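Local coordinates for SufE-like protein, chloroplastic (Arabidopsis thaliana, PDB 4PUI), which activates cysteine desulfurase to mobilise sulfur for iron-sulfur cluster assembly, and is represented here by its BolA domain alone, at residues G4-R9 with L79-H84; D57-Q60 with K66-R69; R69-L74 with L86-K91. All blocks are in the same frame, centred on the assembly; numbering follows the deposited sequence.

In the fold
The three contacts spread along one small alpha/beta domain. Interaction 3 is the most central, its centre about 5 Å from that of the chain; it is partly buried and apolar, with isoleucine, leucine and tyrosine side chains filling the gap between helix 64-74 and strand 85-91. Interaction 2 uses the same helix one turn earlier, and both its touching residues are buried: Phe59 packs on the aliphatic part of Arg67, whose charged head is met by a carboxylate and backbone carbonyls. Interaction 1, its centre about 21 Å from that of interaction 2 on the other side of the chain's centre, is also partly buried but depends on one long arginine reaching from helix 5-18 to a loop.

Interaction 1 of 3, residues G4-R9 with L79-H84; sequences GSRGMR and LKSGLH
The guanidinium of Arg6 lies flat against the peptide between Gly82 and Leu83. Leu83 N stands 3.6 Å above its plane, over the centre of the group, and Arg6 NH1 comes within 3.5 Å of Gly82 C. Behind this flat end the aliphatic part of the same side chain runs obliquely across Leu83, with Arg6 CD 3.9 Å from Leu83 CB, so one residue offers carbon to a leucine and nitrogen to a backbone. With CG anti to the backbone N (chi1 166°) the arginine leaves its helix toward the loop, and a bend at chi3 (-64°) turns the head onto the peptide. The carbonyl of Ser81 meets the rim of the guanidinium rather than its face: Arg6 NH2 gives Ser81 O a hydrogen bond of 2.8 Å, weak because the angle at the hydrogen is only 120°. A water in the guanidinium plane accepts from the same nitrogen. All this ties the first turn of helix 5-18, which follows the N-cap Gly4, to the loop leading into strand 85-91, the last strand of the helix-strand-strand-helix-helix-strand BolA fold. Glycine suits Gly82 because, at its positive phi, a CB would be jammed against the carbonyl O of Ser81 and would also collide with Arg6 NH2. The stronger polar hold on the arginine comes from Glu78, which forms a salt bridge with NE and another with Arg9, while NH1 bonds to the carbonyl of Glu47. A leucine in place of Arg6 would probably leave Glu78 with one cationic partner fewer and Ser81 O without this donor. Leu83 is buried and, like the side chain of Arg6, also touches Phe50 of the central strand.

Interaction 2 of 3, residues D57-Q60 with K66-R69; sequences DAFQ and KRHR
Arg67 NH1, part of a guanidinium that lies over Phe59 CB, is gripped by two groups: the carboxylate of Glu95 in a salt bridge and the carbonyl of Ala90 in a hydrogen bond. The neighbouring NE donates to the backbone carbonyl of Lys62, so the cation is held at more than one corner. Phe59 supplies the surface on which it rests. Its CB sits 3.5 Å above the guanidinium plane, displaced toward the rim, and is 3.6 Å from Arg67 NE. The phenyl ring itself meets the methylenes further back: Arg67 CG approaches Phe59 CD1 to 3.8 Å, coming in obliquely, and Arg67 CD lies 4.0 Å from Phe59 CG. Although the ring and guanidinium planes are only 16° apart, it is therefore the hydrocarbon part of the arginine that touches the ring, as the two side chains cross. Arg67 can reach so far because it runs extended from CG to NE; its CG is anti to the carbonyl carbon (chi1 -66°). Phenylalanine suits the end of the short 3-10 segment 57-59, since its ring turns inward against Leu18 of helix 5-18 and Ala90 of strand 85-91. The contact thus joins the loop after strand 49-55 to the start of helix 64-74 in the BolA fold. Both residues are buried, so an arginine is tolerable here because its long aliphatic portion packs against the apolar neighbour while the carboxylate and carbonyls around its head are likely to offset the cost of burying a charge.

Interaction 3 of 3, residues R69-L74 with L86-K91; sequences RLIYDL and LSIVAK
Segment 69-74 of the helix runs obliquely antiparallel to strand segment 86-91, with an angle of 126° between their directions and axes 9.9 Å apart at closest approach, a separation that side chains from both must fill. Ile88 stands in the middle. Its CG1 is anti to the carbonyl carbon (chi1 -64°) and its chain continues nearly straight, so CD1 is carried out toward the helix. There the methyl lodges between two residues: it is 3.6 Å from Ile71 CG2, the two isoleucines passing alongside each other in opposite senses, and 3.8 Å from Tyr72 CD1, where it meets the edge of the ring, in its plane. Isoleucine fits both places: beta-branching suits Ile88 to a strand, and Ile71 turns its own branch, CG2, to the interface. Tyr72 starts off to one side of the strand, but its ring swings back, at a chi1 of -101° that is well away from a staggered value, and its CE1 comes within 4.0 Å of Leu86 CB. The hydroxyl passes near the backbone, with OH 3.8 Å from Leu86 N, but makes no hydrogen bond across the contact. Tyrosine therefore closes the border of the apolar cluster, and its ring is also stacked with that of His68, one turn earlier. Ile71 points deeper, touching Leu52 and Ile54 of strand 49-55 and Leu14 and Leu18 of helix 5-18. Since strand 49-55 lies parallel to and beside strand 85-91, the helix packed here belongs to a beta-alpha-beta crossover, the C-terminal half of the BolA fold, which resembles the class II KH fold.

Interaction 1 of 3, residues G4-R9 with L79-H84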
ATOM      1  N   GLY A   4      12.248   4.795   3.277  1.00 28.08           N
ATOM      2  CA  GLY A   4      13.185   3.902   3.922  1.00 25.03           C
ATOM      3  C   GLY A   4      13.090   2.520   3.307  1.00 24.06           C
ATOM      4  O   GLY A   4      12.390   2.308   2.322  1.00 22.03           O
ATOM      5  N   SER A   5      13.797   1.563   3.888  1.00 21.52           N
ATOM      6  CA  SER A   5      13.849   0.219   3.313  1.00 21.59           C
ATOM      7  C   SER A   5      12.492  -0.480   3.185  1.00 19.46           C
ATOM      8  O   SER A   5      12.220  -1.100   2.158  1.00 18.48           O
ATOM      9  CB  SER A   5      14.823  -0.645   4.109  1.00 28.04           C
ATOM     10  OG  SER A   5      14.470  -0.641   5.479  1.00 32.37           O
ATOM     11  N   ARG A   6      11.643  -0.393   4.208  1.00 19.90           N
ATOM     12  CA  ARG A   6      10.309  -1.002   4.125  1.00 17.74           C
ATOM     13  C   ARG A   6       9.456  -0.311   3.057  1.00 17.37           C
ATOM     14  O   ARG A   6       8.795  -0.981   2.268  1.00 17.33           O
ATOM     15  CB  ARG A   6       9.550  -0.958   5.461  1.00 19.12           C
ATOM     16  CG  ARG A   6       8.058  -1.263   5.309  1.00 19.22           C
ATOM     17  CD  ARG A   6       7.351  -1.544   6.644  1.00 19.69           C
ATOM     18  NE  ARG A   6       7.892  -2.749   7.250  1.00 19.19           N
ATOM     19  CZ  ARG A   6       8.400  -2.825   8.473  1.00 21.46           C
ATOM     20  NH1 ARG A   6       8.415  -1.763   9.266  1.00 22.10           N
ATOM     21  NH2 ARG A   6       8.885  -3.981   8.908  1.00 21.27           N
ATOM     22  N   GLY A   7       9.460   1.019   3.051  1.00 18.84           N
ATOM     23  CA  GLY A   7       8.708   1.775   2.052  1.00 17.82           C
ATOM     24  C   GLY A   7       9.081   1.345   0.640  1.00 20.52           C
ATOM     25  O   GLY A   7       8.221   1.186  -0.225  1.00 17.96           O
ATOM     26  N   MET A   8      10.376   1.163   0.407  1.00 18.97           N
ATOM     27  CA  MET A   8      10.860   0.739  -0.903  1.00 21.46           C
ATOM     28  C   MET A   8      10.366  -0.666  -1.241  1.00 20.89           C
ATOM     29  O   MET A   8       9.953  -0.930  -2.378  1.00 20.72           O
ATOM     30  CB  MET A   8      12.390   0.822  -0.975  1.00 28.05           C
ATOM     31  CG  MET A   8      12.916   2.241  -0.953  1.00 30.68           C
ATOM     32  SD  MET A   8      12.153   3.250  -2.256  1.00 49.46           S
ATOM     33  CE  MET A   8      13.051   2.702  -3.703  1.00 56.64           C
ATOM     34  N   ARG A   9      10.396  -1.565  -0.257  1.00 17.69           N
ATOM     35  CA  ARG A   9       9.867  -2.910  -0.472  1.00 16.04           C
ATOM     36  C   ARG A   9       8.375  -2.905  -0.798  1.00 19.31           C
ATOM     37  O   ARG A   9       7.928  -3.669  -1.663  1.00 17.35           O
ATOM     38  CB  ARG A   9      10.103  -3.813   0.749  1.00 16.98           C
ATOM     39  CG  ARG A   9      11.527  -4.219   0.950  1.00 19.24           C
ATOM     40  CD  ARG A   9      11.634  -5.363   1.964  1.00 20.64           C
ATOM     41  NE  ARG A   9      11.023  -5.048   3.250  1.00 19.34           N
ATOM     42  CZ  ARG A   9      11.684  -4.546   4.286  1.00 18.84           C
ATOM     43  NH1 ARG A   9      12.972  -4.287   4.182  1.00 22.32           N
ATOM     44  NH2 ARG A   9      11.055  -4.295   5.428  1.00 19.71           N
ATOM     45  N   LEU A  79       3.482  -6.676   7.644  1.00 24.79           N
ATOM     46  CA  LEU A  79       2.559  -6.542   8.767  1.00 23.47           C
ATOM     47  C   LEU A  79       2.952  -7.448   9.928  1.00 24.94           C
ATOM     48  O   LEU A  79       2.657  -7.140  11.079  1.00 29.16           O
ATOM     49  CB  LEU A  79       1.132  -6.855   8.330  1.00 24.70           C
ATOM     50  CG  LEU A  79       0.545  -5.843   7.357  1.00 22.19           C
ATOM     51  CD1 LEU A  79      -0.660  -6.439   6.671  1.00 23.53           C
ATOM     52  CD2 LEU A  79       0.172  -4.548   8.073  1.00 24.42           C
ATOM     53  N   LYS A  80       3.614  -8.557   9.609  1.00 23.23           N
ATOM     54  CA  LYS A  80       4.091  -9.513  10.615  1.00 26.87           C
ATOM     55  C   LYS A  80       5.502  -9.204  11.116  1.00 31.66           C
ATOM     56  O   LYS A  80       6.123 -10.056  11.761  1.00 33.82           O
ATOM     57  CB  LYS A  80       4.094 -10.930  10.038  1.00 33.12           C
ATOM     58  CG  LYS A  80       2.732 -11.488   9.647  1.00 32.75           C
ATOM     59  CD  LYS A  80       2.930 -12.728   8.784  1.00 33.71           C
ATOM     60  CE  LYS A  80       1.615 -13.324   8.308  1.00 36.43           C
ATOM     61  NZ  LYS A  80       1.847 -14.493   7.403  1.00 38.47           N
ATOM     62  N   SER A  81       6.029  -8.018  10.817  1.00 23.83           N
ATOM     63  CA  SER A  81       7.410  -7.715  11.204  1.00 23.84           C
ATOM     64  C   SER A  81       7.723  -6.232  11.353  1.00 21.24           C
ATOM     65  O   SER A  81       8.844  -5.794  11.068  1.00 22.31           O
ATOM     66  CB  SER A  81       8.412  -8.366  10.240  1.00 27.03           C
ATOM     67  OG  SER A  81       8.206  -7.938   8.905  1.00 28.44           O
ATOM     68  N   GLY A  82       6.744  -5.457  11.798  1.00 22.62           N
ATOM     69  CA  GLY A  82       7.018  -4.083  12.164  1.00 22.96           C
ATOM     70  C   GLY A  82       6.069  -3.065  11.579  1.00 24.07           C
ATOM     71  O   GLY A  82       5.961  -1.959  12.101  1.00 23.54           O
ATOM     72  N   LEU A  83       5.403  -3.420  10.480  1.00 22.30           N
ATOM     73  CA  LEU A  83       4.404  -2.542   9.881  1.00 23.11           C
ATOM     74  C   LEU A  83       3.120  -2.634  10.696  1.00 24.73           C
ATOM     75  O   LEU A  83       2.603  -3.726  10.915  1.00 25.37           O
ATOM     76  CB  LEU A  83       4.134  -2.947   8.431  1.00 18.06           C
ATOM     77  CG  LEU A  83       3.072  -2.149   7.673  1.00 18.30           C
ATOM     78  CD1 LEU A  83       3.468  -0.699   7.675  1.00 18.82           C
ATOM     79  CD2 LEU A  83       2.905  -2.669   6.227  1.00 17.69           C
ATOM     80  N   HIS A  84       2.626  -1.491  11.164  1.00 23.34           N
ATOM     81  CA  HIS A  84       1.471  -1.481  12.044  1.00 27.52           C
ATOM     82  C   HIS A  84       0.170  -1.218  11.308  1.00 31.17           C
ATOM     83  O   HIS A  84      -0.817  -1.928  11.515  1.00 30.83           O
ATOM     84  CB  HIS A  84       1.640  -0.442  13.150  1.00 29.64           C
ATOM     85  CG  HIS A  84       2.686  -0.799  14.160  1.00 33.31           C
ATOM     86  ND1 HIS A  84       3.321  -2.020  14.169  1.00 36.11           N
ATOM     87  CD2 HIS A  84       3.202  -0.091  15.191  1.00 32.63           C
ATOM     88  CE1 HIS A  84       4.188  -2.049  15.169  1.00 33.43           C
ATOM     89  NE2 HIS A  84       4.141  -0.892  15.796  1.00 34.21           N
TER
HETATM   90  O   HOH W   1       9.593  -6.464   7.575  1.00 29.95           O

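Interaction 2 of 3, residues D57-Q60 with K66-R69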
ATOM      1  N   ASP A  57      -5.773  -1.728 -12.685  1.00 21.57           N
ATOM      2  CA  ASP A  57      -6.723  -2.625 -13.343  1.00 24.04           C
ATOM      3  C   ASP A  57      -7.174  -3.765 -12.439  1.00 20.95           C
ATOM      4  O   ASP A  57      -8.293  -4.272 -12.571  1.00 20.50           O
ATOM      5  CB  ASP A  57      -6.038  -3.318 -14.522  1.00 33.62           C
ATOM      6  CG  ASP A  57      -5.847  -2.428 -15.697  1.00 46.69           C
ATOM      7  OD1 ASP A  57      -6.311  -1.273 -15.652  1.00 48.69           O
ATOM      8  OD2 ASP A  57      -5.237  -2.904 -16.680  1.00 52.61           O
ATOM      9  N   ALA A  58      -6.271  -4.204 -11.567  1.00 20.10           N
ATOM     10  CA  ALA A  58      -6.474  -5.420 -10.787  1.00 20.54           C
ATOM     11  C   ALA A  58      -7.649  -5.317  -9.824  1.00 18.43           C
ATOM     12  O   ALA A  58      -8.141  -6.327  -9.339  1.00 20.16           O
ATOM     13  CB  ALA A  58      -5.188  -5.792 -10.041  1.00 22.00           C
ATOM     14  N   PHE A  59      -8.095  -4.089  -9.544  1.00 19.88           N
ATOM     15  CA  PHE A  59      -9.207  -3.860  -8.634  1.00 17.07           C
ATOM     16  C   PHE A  59     -10.583  -3.939  -9.291  1.00 18.57           C
ATOM     17  O   PHE A  59     -11.598  -3.876  -8.601  1.00 18.47           O
ATOM     18  CB  PHE A  59      -9.080  -2.495  -7.960  1.00 14.80           C
ATOM     19  CG  PHE A  59      -7.813  -2.310  -7.192  1.00 16.90           C
ATOM     20  CD1 PHE A  59      -7.329  -3.307  -6.363  1.00 18.91           C
ATOM     21  CD2 PHE A  59      -7.102  -1.128  -7.308  1.00 16.14           C
ATOM     22  CE1 PHE A  59      -6.148  -3.115  -5.657  1.00 16.79           C
ATOM     23  CE2 PHE A  59      -5.929  -0.928  -6.613  1.00 16.42           C
ATOM     24  CZ  PHE A  59      -5.449  -1.924  -5.783  1.00 14.43           C
ATOM     25  N   GLN A  60     -10.626  -4.059 -10.613  1.00 20.36           N
ATOM     26  CA  GLN A  60     -11.893  -4.177 -11.317  1.00 20.32           C
ATOM     27  C   GLN A  60     -12.748  -5.307 -10.770  1.00 21.12           C
ATOM     28  O   GLN A  60     -12.294  -6.453 -10.666  1.00 25.11           O
ATOM     29  CB  GLN A  60     -11.649  -4.423 -12.799  1.00 26.22           C
ATOM     30  CG  GLN A  60     -11.159  -3.222 -13.566  1.00 28.17           C
ATOM     31  CD  GLN A  60     -10.850  -3.578 -15.001  1.00 32.84           C
ATOM     32  OE1 GLN A  60     -10.166  -4.566 -15.274  1.00 30.47           O
ATOM     33  NE2 GLN A  60     -11.373  -2.795 -15.931  1.00 35.72           N
ATOM     34  N   LYS A  66     -12.712  -5.918  -0.352  1.00 14.90           N
ATOM     35  CA  LYS A  66     -11.883  -6.891  -1.056  1.00 15.57           C
ATOM     36  C   LYS A  66     -10.554  -6.296  -1.531  1.00 15.41           C
ATOM     37  O   LYS A  66      -9.526  -6.973  -1.503  1.00 16.13           O
ATOM     38  CB  LYS A  66     -12.626  -7.504  -2.243  1.00 18.80           C
ATOM     39  CG  LYS A  66     -13.660  -8.550  -1.858  1.00 22.98           C
ATOM     40  CD  LYS A  66     -14.209  -9.206  -3.124  1.00 30.14           C
ATOM     41  CE  LYS A  66     -15.489  -9.979  -2.866  1.00 36.56           C
ATOM     42  NZ  LYS A  66     -15.240 -11.194  -2.061  1.00 43.12           N
ATOM     43  N   ARG A  67     -10.581  -5.040  -1.973  1.00 16.20           N
ATOM     44  CA  ARG A  67      -9.368  -4.358  -2.424  1.00 14.58           C
ATOM     45  C   ARG A  67      -8.429  -4.184  -1.247  1.00 14.69           C
ATOM     46  O   ARG A  67      -7.233  -4.428  -1.355  1.00 15.88           O
ATOM     47  CB  ARG A  67      -9.706  -2.998  -3.042  1.00 14.30           C
ATOM     48  CG  ARG A  67     -10.500  -3.120  -4.339  1.00 13.35           C
ATOM     49  CD  ARG A  67     -10.940  -1.740  -4.833  1.00 14.87           C
ATOM     50  NE  ARG A  67     -11.914  -1.875  -5.911  1.00 15.51           N
ATOM     51  CZ  ARG A  67     -12.259  -0.882  -6.723  1.00 16.33           C
ATOM     52  NH1 ARG A  67     -11.699   0.307  -6.575  1.00 16.86           N
ATOM     53  NH2 ARG A  67     -13.157  -1.086  -7.689  1.00 17.71           N
ATOM     54  N   HIS A  68      -8.997  -3.776  -0.118  1.00 14.98           N
ATOM     55  CA  HIS A  68      -8.260  -3.590   1.123  1.00 14.62           C
ATOM     56  C   HIS A  68      -7.550  -4.878   1.505  1.00 16.02           C
ATOM     57  O   HIS A  68      -6.348  -4.882   1.777  1.00 15.85           O
ATOM     58  CB  HIS A  68      -9.254  -3.209   2.220  1.00 16.65           C
ATOM     59  CG  HIS A  68      -8.625  -2.907   3.544  1.00 19.90           C
ATOM     60  ND1 HIS A  68      -8.403  -3.876   4.498  1.00 21.55           N
ATOM     61  CD2 HIS A  68      -8.195  -1.740   4.081  1.00 19.18           C
ATOM     62  CE1 HIS A  68      -7.842  -3.324   5.561  1.00 18.38           C
ATOM     63  NE2 HIS A  68      -7.705  -2.031   5.336  1.00 20.57           N
ATOM     64  N   ARG A  69      -8.302  -5.971   1.504  1.00 15.25           N
ATOM     65  CA  ARG A  69      -7.775  -7.254   1.967  1.00 14.97           C
ATOM     66  C   ARG A  69      -6.736  -7.812   1.010  1.00 15.55           C
ATOM     67  O   ARG A  69      -5.810  -8.518   1.439  1.00 15.62           O
ATOM     68  CB  ARG A  69      -8.920  -8.251   2.168  1.00 18.08           C
ATOM     69  CG  ARG A  69      -9.756  -7.938   3.391  1.00 17.39           C
ATOM     70  CD  ARG A  69     -11.054  -8.720   3.423  1.00 20.13           C
ATOM     71  NE  ARG A  69     -11.827  -8.428   4.627  1.00 21.02           N
ATOM     72  CZ  ARG A  69     -13.095  -8.778   4.797  1.00 25.07           C
ATOM     73  NH1 ARG A  69     -13.738  -9.425   3.842  1.00 26.10           N
ATOM     74  NH2 ARG A  69     -13.720  -8.466   5.924  1.00 30.61           N
TER

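Interaction 3 of 3, residues R69-L74 with L86-K91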
ATOM      1  N   ARG A  69      -8.302  -5.971   1.504  1.00 15.25           N
ATOM      2  CA  ARG A  69      -7.775  -7.254   1.967  1.00 14.97           C
ATOM      3  C   ARG A  69      -6.736  -7.812   1.010  1.00 15.55           C
ATOM      4  O   ARG A  69      -5.810  -8.518   1.439  1.00 15.62           O
ATOM      5  CB  ARG A  69      -8.920  -8.251   2.168  1.00 18.08           C
ATOM      6  CG  ARG A  69      -9.756  -7.938   3.391  1.00 17.39           C
ATOM      7  CD  ARG A  69     -11.054  -8.720   3.423  1.00 20.13           C
ATOM      8  NE  ARG A  69     -11.827  -8.428   4.627  1.00 21.02           N
ATOM      9  CZ  ARG A  69     -13.095  -8.778   4.797  1.00 25.07           C
ATOM     10  NH1 ARG A  69     -13.738  -9.425   3.842  1.00 26.10           N
ATOM     11  NH2 ARG A  69     -13.720  -8.466   5.924  1.00 30.61           N
ATOM     12  N   LEU A  70      -6.901  -7.510  -0.279  1.00 16.79           N
ATOM     13  CA  LEU A  70      -5.944  -7.904  -1.313  1.00 16.98           C
ATOM     14  C   LEU A  70      -4.581  -7.285  -1.036  1.00 18.45           C
ATOM     15  O   LEU A  70      -3.545  -7.958  -1.113  1.00 17.66           O
ATOM     16  CB  LEU A  70      -6.458  -7.446  -2.691  1.00 19.28           C
ATOM     17  CG  LEU A  70      -5.690  -7.736  -3.987  1.00 26.29           C
ATOM     18  CD1 LEU A  70      -6.647  -7.634  -5.153  1.00 25.64           C
ATOM     19  CD2 LEU A  70      -4.534  -6.794  -4.248  1.00 23.95           C
ATOM     20  N   ILE A  71      -4.589  -5.995  -0.720  1.00 15.98           N
ATOM     21  CA  ILE A  71      -3.360  -5.273  -0.421  1.00 16.01           C
ATOM     22  C   ILE A  71      -2.727  -5.791   0.876  1.00 16.26           C
ATOM     23  O   ILE A  71      -1.511  -5.989   0.952  1.00 17.15           O
ATOM     24  CB  ILE A  71      -3.625  -3.763  -0.318  1.00 17.47           C
ATOM     25  CG1 ILE A  71      -4.137  -3.220  -1.655  1.00 19.59           C
ATOM     26  CG2 ILE A  71      -2.361  -3.022   0.124  1.00 18.46           C
ATOM     27  CD1 ILE A  71      -3.189  -3.455  -2.773  1.00 21.04           C
ATOM     28  N   TYR A  72      -3.556  -6.020   1.887  1.00 15.94           N
ATOM     29  CA  TYR A  72      -3.063  -6.561   3.144  1.00 16.79           C
ATOM     30  C   TYR A  72      -2.404  -7.924   2.898  1.00 18.02           C
ATOM     31  O   TYR A  72      -1.343  -8.224   3.455  1.00 17.31           O
ATOM     32  CB  TYR A  72      -4.200  -6.681   4.160  1.00 21.13           C
ATOM     33  CG  TYR A  72      -4.203  -5.565   5.178  1.00 22.70           C
ATOM     34  CD1 TYR A  72      -4.343  -4.234   4.794  1.00 22.41           C
ATOM     35  CD2 TYR A  72      -4.032  -5.847   6.520  1.00 25.83           C
ATOM     36  CE1 TYR A  72      -4.329  -3.218   5.742  1.00 26.88           C
ATOM     37  CE2 TYR A  72      -4.018  -4.853   7.460  1.00 31.27           C
ATOM     38  CZ  TYR A  72      -4.162  -3.546   7.071  1.00 27.64           C
ATOM     39  OH  TYR A  72      -4.140  -2.581   8.045  1.00 34.32           O
ATOM     40  N   ASP A  73      -3.010  -8.737   2.040  1.00 15.73           N
ATOM     41  CA  ASP A  73      -2.438 -10.052   1.740  1.00 17.32           C
ATOM     42  C   ASP A  73      -1.072  -9.932   1.067  1.00 19.74           C
ATOM     43  O   ASP A  73      -0.134 -10.667   1.393  1.00 19.16           O
ATOM     44  CB  ASP A  73      -3.401 -10.859   0.865  1.00 19.57           C
ATOM     45  CG  ASP A  73      -2.782 -12.140   0.337  1.00 25.96           C
ATOM     46  OD1 ASP A  73      -2.529 -13.041   1.145  1.00 24.58           O
ATOM     47  OD2 ASP A  73      -2.555 -12.250  -0.890  1.00 27.44           O
ATOM     48  N   LEU A  74      -0.954  -9.007   0.119  1.00 17.58           N
ATOM     49  CA  LEU A  74       0.308  -8.821  -0.587  1.00 17.22           C
ATOM     50  C   LEU A  74       1.410  -8.352   0.343  1.00 18.48           C
ATOM     51  O   LEU A  74       2.591  -8.627   0.115  1.00 20.31           O
ATOM     52  CB  LEU A  74       0.154  -7.788  -1.699  1.00 19.25           C
ATOM     53  CG  LEU A  74      -0.717  -8.172  -2.885  1.00 21.14           C
ATOM     54  CD1 LEU A  74      -0.848  -6.977  -3.813  1.00 22.58           C
ATOM     55  CD2 LEU A  74      -0.140  -9.374  -3.617  1.00 22.43           C
ATOM     56  N   LEU A  86      -1.804   0.344   7.509  1.00 26.41           N
ATOM     57  CA  LEU A  86      -1.829   0.876   6.157  1.00 24.20           C
ATOM     58  C   LEU A  86      -3.156   1.584   5.930  1.00 23.35           C
ATOM     59  O   LEU A  86      -4.218   1.009   6.162  1.00 28.22           O
ATOM     60  CB  LEU A  86      -1.686  -0.234   5.119  1.00 24.04           C
ATOM     61  CG  LEU A  86      -0.355  -0.976   5.077  1.00 23.26           C
ATOM     62  CD1 LEU A  86      -0.504  -2.271   4.295  1.00 21.44           C
ATOM     63  CD2 LEU A  86       0.708  -0.084   4.474  1.00 22.05           C
ATOM     64  N   SER A  87      -3.085   2.816   5.458  1.00 20.59           N
ATOM     65  CA  SER A  87      -4.285   3.534   5.056  1.00 20.50           C
ATOM     66  C   SER A  87      -4.410   3.446   3.528  1.00 23.62           C
ATOM     67  O   SER A  87      -3.598   4.017   2.804  1.00 25.18           O
ATOM     68  CB  SER A  87      -4.201   4.986   5.512  1.00 31.70           C
ATOM     69  OG  SER A  87      -5.303   5.733   5.034  1.00 36.00           O
ATOM     70  N   ILE A  88      -5.433   2.749   3.049  1.00 22.16           N
ATOM     71  CA  ILE A  88      -5.491   2.356   1.644  1.00 20.06           C
ATOM     72  C   ILE A  88      -6.561   3.107   0.847  1.00 23.00           C
ATOM     73  O   ILE A  88      -7.712   3.167   1.262  1.00 21.83           O
ATOM     74  CB  ILE A  88      -5.729   0.855   1.528  1.00 19.30           C
ATOM     75  CG1 ILE A  88      -4.535   0.100   2.116  1.00 23.13           C
ATOM     76  CG2 ILE A  88      -5.984   0.448   0.061  1.00 18.84           C
ATOM     77  CD1 ILE A  88      -4.766  -1.378   2.302  1.00 23.67           C
ATOM     78  N   VAL A  89      -6.158   3.690  -0.283  1.00 16.22           N
ATOM     79  CA  VAL A  89      -7.101   4.170  -1.290  1.00 17.43           C
ATOM     80  C   VAL A  89      -6.785   3.344  -2.518  1.00 17.55           C
ATOM     81  O   VAL A  89      -5.652   3.349  -2.988  1.00 18.34           O
ATOM     82  CB  VAL A  89      -6.934   5.678  -1.600  1.00 19.60           C
ATOM     83  CG1 VAL A  89      -7.798   6.083  -2.806  1.00 21.76           C
ATOM     84  CG2 VAL A  89      -7.326   6.512  -0.389  1.00 23.09           C
ATOM     85  N   ALA A  90      -7.769   2.591  -2.990  1.00 16.44           N
ATOM     86  CA  ALA A  90      -7.566   1.687  -4.114  1.00 16.37           C
ATOM     87  C   ALA A  90      -8.653   1.915  -5.146  1.00 15.04           C
ATOM     88  O   ALA A  90      -9.838   1.663  -4.877  1.00 19.39           O
ATOM     89  CB  ALA A  90      -7.585   0.239  -3.644  1.00 15.90           C
ATOM     90  N   LYS A  91      -8.251   2.388  -6.320  1.00 17.37           N
ATOM     91  CA  LYS A  91      -9.199   2.728  -7.376  1.00 20.12           C
ATOM     92  C   LYS A  91      -8.813   2.073  -8.680  1.00 20.09           C
ATOM     93  O   LYS A  91      -7.651   1.758  -8.913  1.00 19.87           O
ATOM     94  CB  LYS A  91      -9.231   4.237  -7.595  1.00 22.99           C
ATOM     95  CG  LYS A  91      -9.482   5.024  -6.327  1.00 23.18           C
ATOM     96  CD  LYS A  91      -9.629   6.511  -6.612  1.00 28.80           C
ATOM     97  CE  LYS A  91     -10.122   7.221  -5.364  1.00 33.01           C
ATOM     98  NZ  LYS A  91     -11.155   8.246  -5.676  1.00 39.95           N
TER